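Local coordinates for protein MGS-MChE2 (Uncultured bacterium, PDB 5JD6) that probably hydrolyses carboxylic esters as a serine-type esterase of the alpha/beta hydrolase fold, recovered from a lagoon-sediment metagenome, at residues A[75-80]-A[105-110]; A[197-202]-A[212-217]; A[224-229]-A[235-240]. All blocks are in the same frame, centred on the assembly; numbering follows the deposited sequence.

In the fold
All three contacts reach the mixed sheet of one alpha/beta hydrolase domain. Contact 1 stands apart: its centre lies 24 Å from that of contact 2 and 28 Å from that of contact 3, with no touch between them. Contacts 2 and 3, centres 13 Å apart, meet directly, since strands 195-200 and 221-226 are neighbours; Trp-199 O lies 2.7 Å from Ile-226 N, a probable hydrogen bond. The sequence and geometry suggest a triad of Ser-91, His-231 and Asp-203. Trp-199 of contact 2 touches this putative site, Glu-236 of contact 3 lies near it without touching, and contact 1 lies across the chain's centre from contact 3.

Contact 1: A[75-80]-A[105-110]; sequences EFVDFK and PEIVQA
Val-77 overlaps the side chain of Ile-107 through one branch: its CG1 methyl comes to 3.8 Å from CG1 of Ile-107. Each CB points toward the opposing segment, yet the two side chains do not meet end-on. They slide past each other in opposite directions, and the touch is therefore alongside, methyl against methylene. The torsion of Val-77 explains which branch is used: CG1 stands anti to the backbone N (chi1 178°), and this sends it, rather than CG2, against Ile-107. The backbones remain well separated, the nearest pair of CA atoms, those of Val-77 and Ile-107, being 8.1 Å apart. Further along the isoleucine, CD1 reaches toward the next residue of the helix and lies 4.2 Å from Asp-78 OD1, a loose van der Waals approach. The carboxylate of Asp-78 has its stronger interest elsewhere, in a salt bridge from OD2 to Lys-74 NZ within the same helix.

In the fold, Val-77 belongs to the last turns of helix 66-80, and Ile-107 closes the short 3-10 segment that leads into strand 108-113. Both residues also meet Val-85 at the start of strand 85-91, Val-77 by its side chain and Ile-107 by a backbone hydrogen bond. The contact thus ties the C-terminal end of a flanking helix to the entrance of a core strand, with strand 85-91 as the shared neighbour. On a neighbouring face of the helix, Phe-76 packs edge-to-face against Tyr-13 and Phe-11.

Only 93 Å² is buried between the two segments, and its principal touch joins saturated carbons. Such an interface gains from hydrophobic burial and dispersion, which are not directional, so shape and spacing rather than polar pairing set its geometry.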
loop_
_atom_site.group_PDB
_atom_site.type_symbol
_atom_site.label_atom_id
_atom_site.label_comp_id
_atom_site.label_asym_id
_atom_site.label_seq_id
_atom_site.Cartn_x
_atom_site.Cartn_y
_atom_site.Cartn_z
ATOM N N GLU A 75 -3.166 8.891 11.513
ATOM C CA GLU A 75 -3.092 10.319 11.795
ATOM C C GLU A 75 -3.389 11.139 10.542
ATOM O O GLU A 75 -3.972 12.220 10.622
ATOM C CB GLU A 75 -1.717 10.686 12.355
ATOM C CG GLU A 75 -1.607 12.128 12.827
ATOM C CD GLU A 75 -0.227 12.469 13.352
ATOM O OE1 GLU A 75 0.676 11.609 13.259
ATOM O OE2 GLU A 75 -0.045 13.598 13.858
ATOM N N PHE A 76 -2.994 10.614 9.385
ATOM C CA PHE A 76 -3.226 11.295 8.114
ATOM C C PHE A 76 -4.705 11.300 7.743
ATOM O O PHE A 76 -5.247 12.330 7.344
ATOM C CB PHE A 76 -2.411 10.645 6.994
ATOM C CG PHE A 76 -2.682 11.225 5.633
ATOM C CD1 PHE A 76 -2.269 12.511 5.317
ATOM C CD2 PHE A 76 -3.348 10.485 4.668
ATOM C CE1 PHE A 76 -2.517 13.049 4.066
ATOM C CE2 PHE A 76 -3.600 11.017 3.415
ATOM C CZ PHE A 76 -3.182 12.299 3.114
ATOM N N VAL A 77 -5.353 10.148 7.876
ATOM C CA VAL A 77 -6.774 10.030 7.563
ATOM C C VAL A 77 -7.611 10.873 8.521
ATOM O O VAL A 77 -8.548 11.555 8.104
ATOM C CB VAL A 77 -7.246 8.562 7.618
ATOM C CG1 VAL A 77 -8.735 8.471 7.326
ATOM C CG2 VAL A 77 -6.455 7.716 6.633
ATOM N N ASP A 78 -7.261 10.824 9.804
ATOM C CA ASP A 78 -7.936 11.635 10.815
ATOM C C ASP A 78 -7.774 13.120 10.513
ATOM O O ASP A 78 -8.730 13.888 10.612
ATOM C CB ASP A 78 -7.399 11.323 12.214
ATOM C CG ASP A 78 -7.743 9.918 12.673
ATOM O OD1 ASP A 78 -8.713 9.338 12.140
ATOM O OD2 ASP A 78 -7.046 9.398 13.569
ATOM N N PHE A 79 -6.558 13.513 10.147
ATOM C CA PHE A 79 -6.281 14.889 9.749
ATOM C C PHE A 79 -7.169 15.314 8.585
ATOM O O PHE A 79 -7.684 16.431 8.556
ATOM C CB PHE A 79 -4.808 15.055 9.365
ATOM C CG PHE A 79 -4.564 16.169 8.391
ATOM C CD1 PHE A 79 -4.735 17.485 8.774
ATOM C CD2 PHE A 79 -4.156 15.900 7.094
ATOM C CE1 PHE A 79 -4.528 18.512 7.882
ATOM C CE2 PHE A 79 -3.933 16.930 6.196
ATOM C CZ PHE A 79 -4.116 18.239 6.594
ATOM N N LYS A 80 -7.341 14.412 7.626
ATOM C CA LYS A 80 -8.182 14.677 6.468
ATOM C C LYS A 80 -9.660 14.721 6.849
ATOM O O LYS A 80 -10.473 15.313 6.140
ATOM C CB LYS A 80 -7.943 13.622 5.389
ATOM C CG LYS A 80 -6.872 14.009 4.388
ATOM C CD LYS A 80 -7.291 15.259 3.635
ATOM C CE LYS A 80 -6.203 15.741 2.700
ATOM N NZ LYS A 80 -6.610 16.986 1.991
ATOM N N PRO A 105 -9.949 -0.846 11.906
ATOM C CA PRO A 105 -10.844 -1.368 10.866
ATOM C C PRO A 105 -12.013 -0.437 10.555
ATOM O O PRO A 105 -12.510 -0.428 9.429
ATOM C CB PRO A 105 -11.347 -2.682 11.468
ATOM C CG PRO A 105 -11.273 -2.467 12.939
ATOM C CD PRO A 105 -10.060 -1.608 13.163
ATOM N N GLU A 106 -12.437 0.342 11.545
ATOM C CA GLU A 106 -13.583 1.232 11.392
ATOM C C GLU A 106 -13.279 2.420 10.483
ATOM O O GLU A 106 -14.182 3.162 10.097
ATOM C CB GLU A 106 -14.054 1.737 12.761
ATOM C CG GLU A 106 -12.950 2.314 13.637
ATOM C CD GLU A 106 -12.202 1.249 14.421
ATOM O OE1 GLU A 106 -12.777 0.163 14.652
ATOM O OE2 GLU A 106 -11.037 1.495 14.800
ATOM N N ILE A 107 -12.007 2.595 10.141
ATOM C CA ILE A 107 -11.593 3.715 9.306
ATOM C C ILE A 107 -11.331 3.259 7.869
ATOM O O ILE A 107 -11.088 4.076 6.980
ATOM C CB ILE A 107 -10.331 4.404 9.883
ATOM C CG1 ILE A 107 -10.395 5.917 9.668
ATOM C CG2 ILE A 107 -9.049 3.795 9.314
ATOM C CD1 ILE A 107 -11.490 6.596 10.463
ATOM N N VAL A 108 -11.400 1.950 7.644
ATOM C CA VAL A 108 -11.122 1.384 6.327
ATOM C C VAL A 108 -12.357 0.757 5.683
ATOM O O VAL A 108 -12.895 -0.230 6.180
ATOM C CB VAL A 108 -10.016 0.320 6.402
ATOM C CG1 VAL A 108 -9.751 -0.263 5.023
ATOM C CG2 VAL A 108 -8.748 0.919 6.990
ATOM N N GLN A 109 -12.795 1.332 4.566
ATOM C CA GLN A 109 -13.949 0.817 3.838
ATOM C C GLN A 109 -13.590 -0.444 3.059
ATOM O O GLN A 109 -14.361 -1.403 3.017
ATOM C CB GLN A 109 -14.504 1.880 2.888
ATOM C CG GLN A 109 -15.723 1.427 2.099
ATOM C CD GLN A 109 -16.283 2.517 1.207
ATOM O OE1 GLN A 109 -15.638 3.541 0.975
ATOM N NE2 GLN A 109 -17.493 2.304 0.701
ATOM N N ALA A 110 -12.413 -0.433 2.441
ATOM C CA ALA A 110 -11.927 -1.583 1.689
ATOM C C ALA A 110 -10.405 -1.582 1.636
ATOM O O ALA A 110 -9.769 -0.539 1.795
ATOM C CB ALA A 110 -12.507 -1.587 0.283
#

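Contact 2: A[197-202]-A[212-217]; sequences IIWGKN and EDFKRL
Asp-213 OD1 is gripped twice by Arg-216, one turn further along helix 208-217, which itself packs on strand 195-200. The stronger bond, from Arg-216 NH2, measures 2.7 Å to Asp-213 OD1 and is nearly straight at 164°; the one from Arg-216 NE, 3.3 Å to the same oxygen, is weak. OD1 lies close to the guanidinium plane but is approached from above its own carboxylate plane, so this salt bridge is coplanar on one side only.

Between helix and strand the contact is apolar. Ile-197 CG1 sits beside the backbone N (chi1 -44°), and the extended chain beyond it carries CD1 into the helix, 3.7 Å from Phe-214 CB and 3.8 Å from the backbone N of Lys-215. The side chains of Ile-197 and Phe-214 cross at about a right angle. Two residues along the strand, Trp-199 CZ3 comes obliquely to 4.3 Å from Phe-214 CD2, a loose approach rather than a stack. The indole is held separately, its NE1 donating to Thr-206 O, while Lys-215 NZ turns away to bond Ala-221 O at the head of the next strand.

Over residues 197-200 and 212-217, the strand and helix axes approach to 9.7 Å and run at 161°, nearly antiparallel. Continuing into the adjacent parallel strand 221-226, they form the beta-alpha-beta crossover characteristic of alpha/beta hydrolases.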
loop_
_atom_site.group_PDB
_atom_site.type_symbol
_atom_site.label_atom_id
_atom_site.label_comp_id
_atom_site.label_asym_id
_atom_site.label_seq_id
_atom_site.Cartn_x
_atom_site.Cartn_y
_atom_site.Cartn_z
ATOM N N ILE A 197 -7.313 -8.551 -3.865
ATOM C CA ILE A 197 -5.925 -8.946 -4.050
ATOM C C ILE A 197 -5.611 -9.118 -5.531
ATOM O O ILE A 197 -6.079 -10.059 -6.169
ATOM C CB ILE A 197 -5.606 -10.253 -3.303
ATOM C CG1 ILE A 197 -6.210 -10.225 -1.899
ATOM C CG2 ILE A 197 -4.106 -10.474 -3.239
ATOM C CD1 ILE A 197 -6.138 -11.554 -1.182
ATOM N N ILE A 198 -4.823 -8.194 -6.069
ATOM C CA ILE A 198 -4.394 -8.254 -7.462
ATOM C C ILE A 198 -2.908 -8.587 -7.510
ATOM O O ILE A 198 -2.113 -7.978 -6.804
ATOM C CB ILE A 198 -4.666 -6.928 -8.195
ATOM C CG1 ILE A 198 -6.143 -6.547 -8.068
ATOM C CG2 ILE A 198 -4.260 -7.033 -9.656
ATOM C CD1 ILE A 198 -6.489 -5.211 -8.682
ATOM N N TRP A 199 -2.526 -9.556 -8.333
ATOM C CA TRP A 199 -1.158 -10.056 -8.279
ATOM C C TRP A 199 -0.593 -10.397 -9.653
ATOM O O TRP A 199 -1.313 -10.870 -10.531
ATOM C CB TRP A 199 -1.099 -11.290 -7.379
ATOM C CG TRP A 199 0.107 -11.358 -6.496
ATOM C CD1 TRP A 199 1.325 -11.887 -6.809
ATOM C CD2 TRP A 199 0.204 -10.895 -5.145
ATOM N NE1 TRP A 199 2.177 -11.777 -5.737
ATOM C CE2 TRP A 199 1.514 -11.172 -4.701
ATOM C CE3 TRP A 199 -0.688 -10.273 -4.266
ATOM C CZ2 TRP A 199 1.952 -10.847 -3.419
ATOM C CZ3 TRP A 199 -0.251 -9.950 -2.994
ATOM C CH2 TRP A 199 1.058 -10.237 -2.583
ATOM N N GLY A 200 0.702 -10.155 -9.830
ATOM C CA GLY A 200 1.396 -10.612 -11.020
ATOM C C GLY A 200 1.554 -12.119 -10.956
ATOM O O GLY A 200 1.913 -12.662 -9.912
ATOM N N LYS A 201 1.287 -12.796 -12.069
ATOM C CA LYS A 201 1.301 -14.256 -12.096
ATOM C C LYS A 201 2.712 -14.838 -12.006
ATOM O O LYS A 201 2.880 -16.030 -11.744
ATOM C CB LYS A 201 0.606 -14.774 -13.356
ATOM C CG LYS A 201 -0.722 -15.460 -13.080
ATOM C CD LYS A 201 -0.518 -16.886 -12.590
ATOM C CE LYS A 201 -1.843 -17.628 -12.453
ATOM N NZ LYS A 201 -2.776 -17.353 -13.581
ATOM N N ASN A 202 3.723 -14.000 -12.217
ATOM C CA ASN A 202 5.107 -14.430 -12.053
ATOM C C ASN A 202 5.911 -13.434 -11.220
ATOM O O ASN A 202 6.918 -12.890 -11.676
ATOM C CB ASN A 202 5.774 -14.648 -13.415
ATOM C CG ASN A 202 5.592 -13.473 -14.353
ATOM O OD1 ASN A 202 4.624 -13.417 -15.108
ATOM N ND2 ASN A 202 6.528 -12.531 -14.314
ATOM N N GLU A 212 -2.121 -16.355 -2.605
ATOM C CA GLU A 212 -3.126 -17.362 -2.285
ATOM C C GLU A 212 -3.199 -17.616 -0.782
ATOM O O GLU A 212 -4.243 -18.011 -0.266
ATOM C CB GLU A 212 -2.838 -18.662 -3.038
ATOM C CG GLU A 212 -2.962 -18.521 -4.548
ATOM C CD GLU A 212 -2.836 -19.843 -5.276
ATOM O OE1 GLU A 212 -1.696 -20.248 -5.588
ATOM O OE2 GLU A 212 -3.879 -20.479 -5.539
ATOM N N ASP A 213 -2.091 -17.386 -0.084
ATOM C CA ASP A 213 -2.087 -17.430 1.375
ATOM C C ASP A 213 -2.997 -16.337 1.927
ATOM O O ASP A 213 -3.762 -16.566 2.865
ATOM C CB ASP A 213 -0.668 -17.267 1.925
ATOM C CG ASP A 213 0.160 -18.528 1.789
ATOM O OD1 ASP A 213 -0.423 -19.631 1.819
ATOM O OD2 ASP A 213 1.397 -18.416 1.655
ATOM N N PHE A 214 -2.900 -15.150 1.336
ATOM C CA PHE A 214 -3.766 -14.029 1.690
ATOM C C PHE A 214 -5.229 -14.375 1.447
ATOM O O PHE A 214 -6.090 -14.094 2.279
ATOM C CB PHE A 214 -3.385 -12.782 0.888
ATOM C CG PHE A 214 -2.360 -11.916 1.560
ATOM C CD1 PHE A 214 -2.511 -11.543 2.885
ATOM C CD2 PHE A 214 -1.247 -11.474 0.868
ATOM C CE1 PHE A 214 -1.571 -10.745 3.507
ATOM C CE2 PHE A 214 -0.302 -10.675 1.483
ATOM C CZ PHE A 214 -0.466 -10.310 2.805
ATOM N N LYS A 215 -5.497 -14.987 0.299
ATOM C CA LYS A 215 -6.848 -15.394 -0.064
ATOM C C LYS A 215 -7.388 -16.450 0.900
ATOM O O LYS A 215 -8.565 -16.426 1.260
ATOM C CB LYS A 215 -6.872 -15.918 -1.504
ATOM C CG LYS A 215 -8.166 -16.601 -1.912
ATOM C CD LYS A 215 -9.353 -15.656 -1.841
ATOM C CE LYS A 215 -10.648 -16.391 -2.152
ATOM N NZ LYS A 215 -11.843 -15.520 -1.981
ATOM N N ARG A 216 -6.520 -17.369 1.318
ATOM C CA ARG A 216 -6.904 -18.430 2.247
ATOM C C ARG A 216 -7.364 -17.878 3.591
ATOM O O ARG A 216 -8.473 -18.160 4.046
ATOM C CB ARG A 216 -5.738 -19.398 2.479
ATOM C CG ARG A 216 -5.511 -20.405 1.366
ATOM C CD ARG A 216 -4.615 -21.552 1.826
ATOM N NE ARG A 216 -3.315 -21.095 2.315
ATOM C CZ ARG A 216 -2.944 -21.119 3.592
ATOM N NH1 ARG A 216 -3.774 -21.577 4.519
ATOM N NH2 ARG A 216 -1.740 -20.685 3.945
ATOM N N LEU A 217 -6.499 -17.090 4.219
ATOM C CA LEU A 217 -6.713 -16.649 5.591
ATOM C C LEU A 217 -7.789 -15.569 5.712
ATOM O O LEU A 217 -8.649 -15.646 6.586
ATOM C CB LEU A 217 -5.393 -16.151 6.182
ATOM C CG LEU A 217 -4.255 -17.173 6.121
ATOM C CD1 LEU A 217 -2.939 -16.566 6.584
ATOM C CD2 LEU A 217 -4.597 -18.404 6.945
#

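Contact 3: A[224-229]-A[235-240]; sequences YWIDKC and MEHPEE
In this alpha/beta hydrolase fold the contact spans the loop that carries His-231, the probable triad histidine: one limb is the end of strand 221-226 with the turn after it, the other the end of helix 233-236 and the start of helix 238-252. His-237, at the N-cap position of the latter helix, is the hub. Its CG lies beside the backbone N and anti to the carbonyl carbon (chi1 -66°), which turns the imidazole toward the strand. Ile-226 CG2 rests over one ring face, 4.0 Å from His-237 CG. At the ring edge, near its plane, Lys-228 O stands 3.0 Å from His-237 CE1; carbon and nitrogen of an imidazole are hard to tell apart at 2.46 Å resolution, so the chemical nature of this short approach is uncertain. Cys-229 CB comes obliquely to 3.9 Å from His-237 ND1. Cutting this ring back to the methyl of an alanine is likely to leave Ile-226 CG2 without the face it rests on and to open a gap beside the Lys-228 carbonyl.

Glu-236 works on the other end of the loop. Its chain is extended beyond CG, and the carboxylate accepts from two backbone amides: OE2 from Gly-230 N and OE1 from Ala-232 N. These two bonds bracket His-231 along the chain and probably help hold its loop in shape. Glu-236 OE2 also lies 3.6 Å from Cys-229 C. Three residues beyond His-237, Glu-240 reaches toward the strand, its OE2 ending 4.1 Å from Ile-226 CG2, the methyl that also covers His-237.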
loop_
_atom_site.group_PDB
_atom_site.type_symbol
_atom_site.label_atom_id
_atom_site.label_comp_id
_atom_site.label_asym_id
_atom_site.label_seq_id
_atom_site.Cartn_x
_atom_site.Cartn_y
_atom_site.Cartn_z
ATOM N N TYR A 224 -7.332 -11.736 -7.935
ATOM C CA TYR A 224 -7.232 -11.597 -9.384
ATOM C C TYR A 224 -5.770 -11.551 -9.816
ATOM O O TYR A 224 -4.948 -10.901 -9.173
ATOM C CB TYR A 224 -7.963 -10.340 -9.860
ATOM C CG TYR A 224 -9.372 -10.212 -9.330
ATOM C CD1 TYR A 224 -10.419 -10.917 -9.909
ATOM C CD2 TYR A 224 -9.657 -9.383 -8.253
ATOM C CE1 TYR A 224 -11.710 -10.803 -9.428
ATOM C CE2 TYR A 224 -10.945 -9.262 -7.766
ATOM C CZ TYR A 224 -11.966 -9.974 -8.357
ATOM O OH TYR A 224 -13.251 -9.859 -7.877
ATOM N N TRP A 225 -5.449 -12.238 -10.906
ATOM C CA TRP A 225 -4.072 -12.293 -11.388
ATOM C C TRP A 225 -3.847 -11.470 -12.653
ATOM O O TRP A 225 -4.768 -11.236 -13.435
ATOM C CB TRP A 225 -3.654 -13.743 -11.650
ATOM C CG TRP A 225 -3.164 -14.469 -10.433
ATOM C CD1 TRP A 225 -1.967 -14.294 -9.798
ATOM C CD2 TRP A 225 -3.850 -15.500 -9.716
ATOM N NE1 TRP A 225 -1.871 -15.146 -8.723
ATOM C CE2 TRP A 225 -3.014 -15.898 -8.652
ATOM C CE3 TRP A 225 -5.093 -16.122 -9.866
ATOM C CZ2 TRP A 225 -3.381 -16.888 -7.744
ATOM C CZ3 TRP A 225 -5.456 -17.106 -8.964
ATOM C CH2 TRP A 225 -4.603 -17.480 -7.919
ATOM N N ILE A 226 -2.605 -11.036 -12.840
ATOM C CA ILE A 226 -2.176 -10.416 -14.087
ATOM C C ILE A 226 -0.993 -11.201 -14.649
ATOM O O ILE A 226 0.044 -11.327 -13.997
ATOM C CB ILE A 226 -1.782 -8.940 -13.894
ATOM C CG1 ILE A 226 -2.958 -8.142 -13.326
ATOM C CG2 ILE A 226 -1.320 -8.335 -15.210
ATOM C CD1 ILE A 226 -2.635 -6.688 -13.049
ATOM N N ASP A 227 -1.157 -11.735 -15.854
ATOM C CA ASP A 227 -0.144 -12.598 -16.453
ATOM C C ASP A 227 1.013 -11.789 -17.035
ATOM O O ASP A 227 0.819 -10.660 -17.492
ATOM C CB ASP A 227 -0.774 -13.484 -17.534
ATOM C CG ASP A 227 0.242 -14.359 -18.238
ATOM O OD1 ASP A 227 1.065 -14.994 -17.545
ATOM O OD2 ASP A 227 0.205 -14.431 -19.485
ATOM N N LYS A 228 2.207 -12.381 -17.013
ATOM C CA LYS A 228 3.430 -11.738 -17.491
ATOM C C LYS A 228 3.647 -10.435 -16.740
ATOM O O LYS A 228 3.866 -9.378 -17.330
ATOM C CB LYS A 228 3.372 -11.518 -19.005
ATOM C CG LYS A 228 2.926 -12.768 -19.743
ATOM C CD LYS A 228 3.260 -12.748 -21.220
ATOM C CE LYS A 228 3.037 -14.129 -21.815
ATOM N NZ LYS A 228 3.031 -14.117 -23.300
ATOM N N CYS A 229 3.584 -10.545 -15.420
ATOM C CA CYS A 229 3.651 -9.399 -14.533
ATOM C C CYS A 229 4.426 -9.747 -13.268
ATOM O O CYS A 229 4.273 -10.836 -12.715
ATOM C CB CYS A 229 2.242 -8.925 -14.182
ATOM S SG CYS A 229 2.194 -7.646 -12.936
ATOM N N MET A 235 2.541 -0.683 -12.230
ATOM C CA MET A 235 3.479 -0.013 -13.118
ATOM C C MET A 235 3.731 -0.822 -14.384
ATOM O O MET A 235 3.896 -0.259 -15.465
ATOM C CB MET A 235 4.793 0.250 -12.377
ATOM C CG MET A 235 5.893 0.868 -13.219
ATOM S SD MET A 235 7.110 1.721 -12.196
ATOM C CE MET A 235 7.214 0.613 -10.793
ATOM N N GLU A 236 3.754 -2.144 -14.248
ATOM C CA GLU A 236 3.970 -3.022 -15.391
ATOM C C GLU A 236 2.720 -3.100 -16.261
ATOM O O GLU A 236 2.806 -3.132 -17.489
ATOM C CB GLU A 236 4.380 -4.419 -14.923
ATOM C CG GLU A 236 5.644 -4.435 -14.081
ATOM C CD GLU A 236 5.932 -5.797 -13.483
ATOM O OE1 GLU A 236 5.934 -5.911 -12.239
ATOM O OE2 GLU A 236 6.159 -6.752 -14.258
ATOM N N HIS A 237 1.558 -3.131 -15.618
ATOM C CA HIS A 237 0.289 -3.159 -16.338
ATOM C C HIS A 237 -0.763 -2.285 -15.669
ATOM O O HIS A 237 -1.679 -2.798 -15.030
ATOM C CB HIS A 237 -0.232 -4.590 -16.456
ATOM C CG HIS A 237 0.623 -5.474 -17.309
ATOM N ND1 HIS A 237 1.750 -6.105 -16.829
ATOM C CD2 HIS A 237 0.521 -5.822 -18.613
ATOM C CE1 HIS A 237 2.304 -6.810 -17.801
ATOM N NE2 HIS A 237 1.577 -6.654 -18.894
ATOM N N PRO A 238 -0.638 -0.957 -15.822
ATOM C CA PRO A 238 -1.629 -0.036 -15.257
ATOM C C PRO A 238 -2.978 -0.191 -15.948
ATOM O O PRO A 238 -4.022 0.116 -15.374
ATOM C CB PRO A 238 -1.024 1.343 -15.528
ATOM C CG PRO A 238 -0.160 1.139 -16.728
ATOM C CD PRO A 238 0.400 -0.249 -16.593
ATOM N N GLU A 239 -2.933 -0.670 -17.185
ATOM C CA GLU A 239 -4.126 -0.930 -17.976
ATOM C C GLU A 239 -5.087 -1.919 -17.303
ATOM O O GLU A 239 -6.239 -1.584 -17.025
ATOM C CB GLU A 239 -3.709 -1.434 -19.368
ATOM C CG GLU A 239 -2.796 -2.663 -19.349
ATOM C CD GLU A 239 -2.465 -3.179 -20.728
ATOM O OE1 GLU A 239 -3.410 -3.467 -21.493
ATOM O OE2 GLU A 239 -1.264 -3.330 -21.034
ATOM N N GLU A 240 -4.600 -3.126 -17.029
ATOM C CA GLU A 240 -5.432 -4.206 -16.517
ATOM C C GLU A 240 -5.675 -4.054 -15.024
ATOM O O GLU A 240 -6.715 -4.469 -14.513
ATOM C CB GLU A 240 -4.783 -5.559 -16.809
ATOM C CG GLU A 240 -4.386 -5.746 -18.264
ATOM C CD GLU A 240 -3.778 -7.108 -18.532
ATOM O OE1 GLU A 240 -2.792 -7.181 -19.296
ATOM O OE2 GLU A 240 -4.288 -8.106 -17.981
#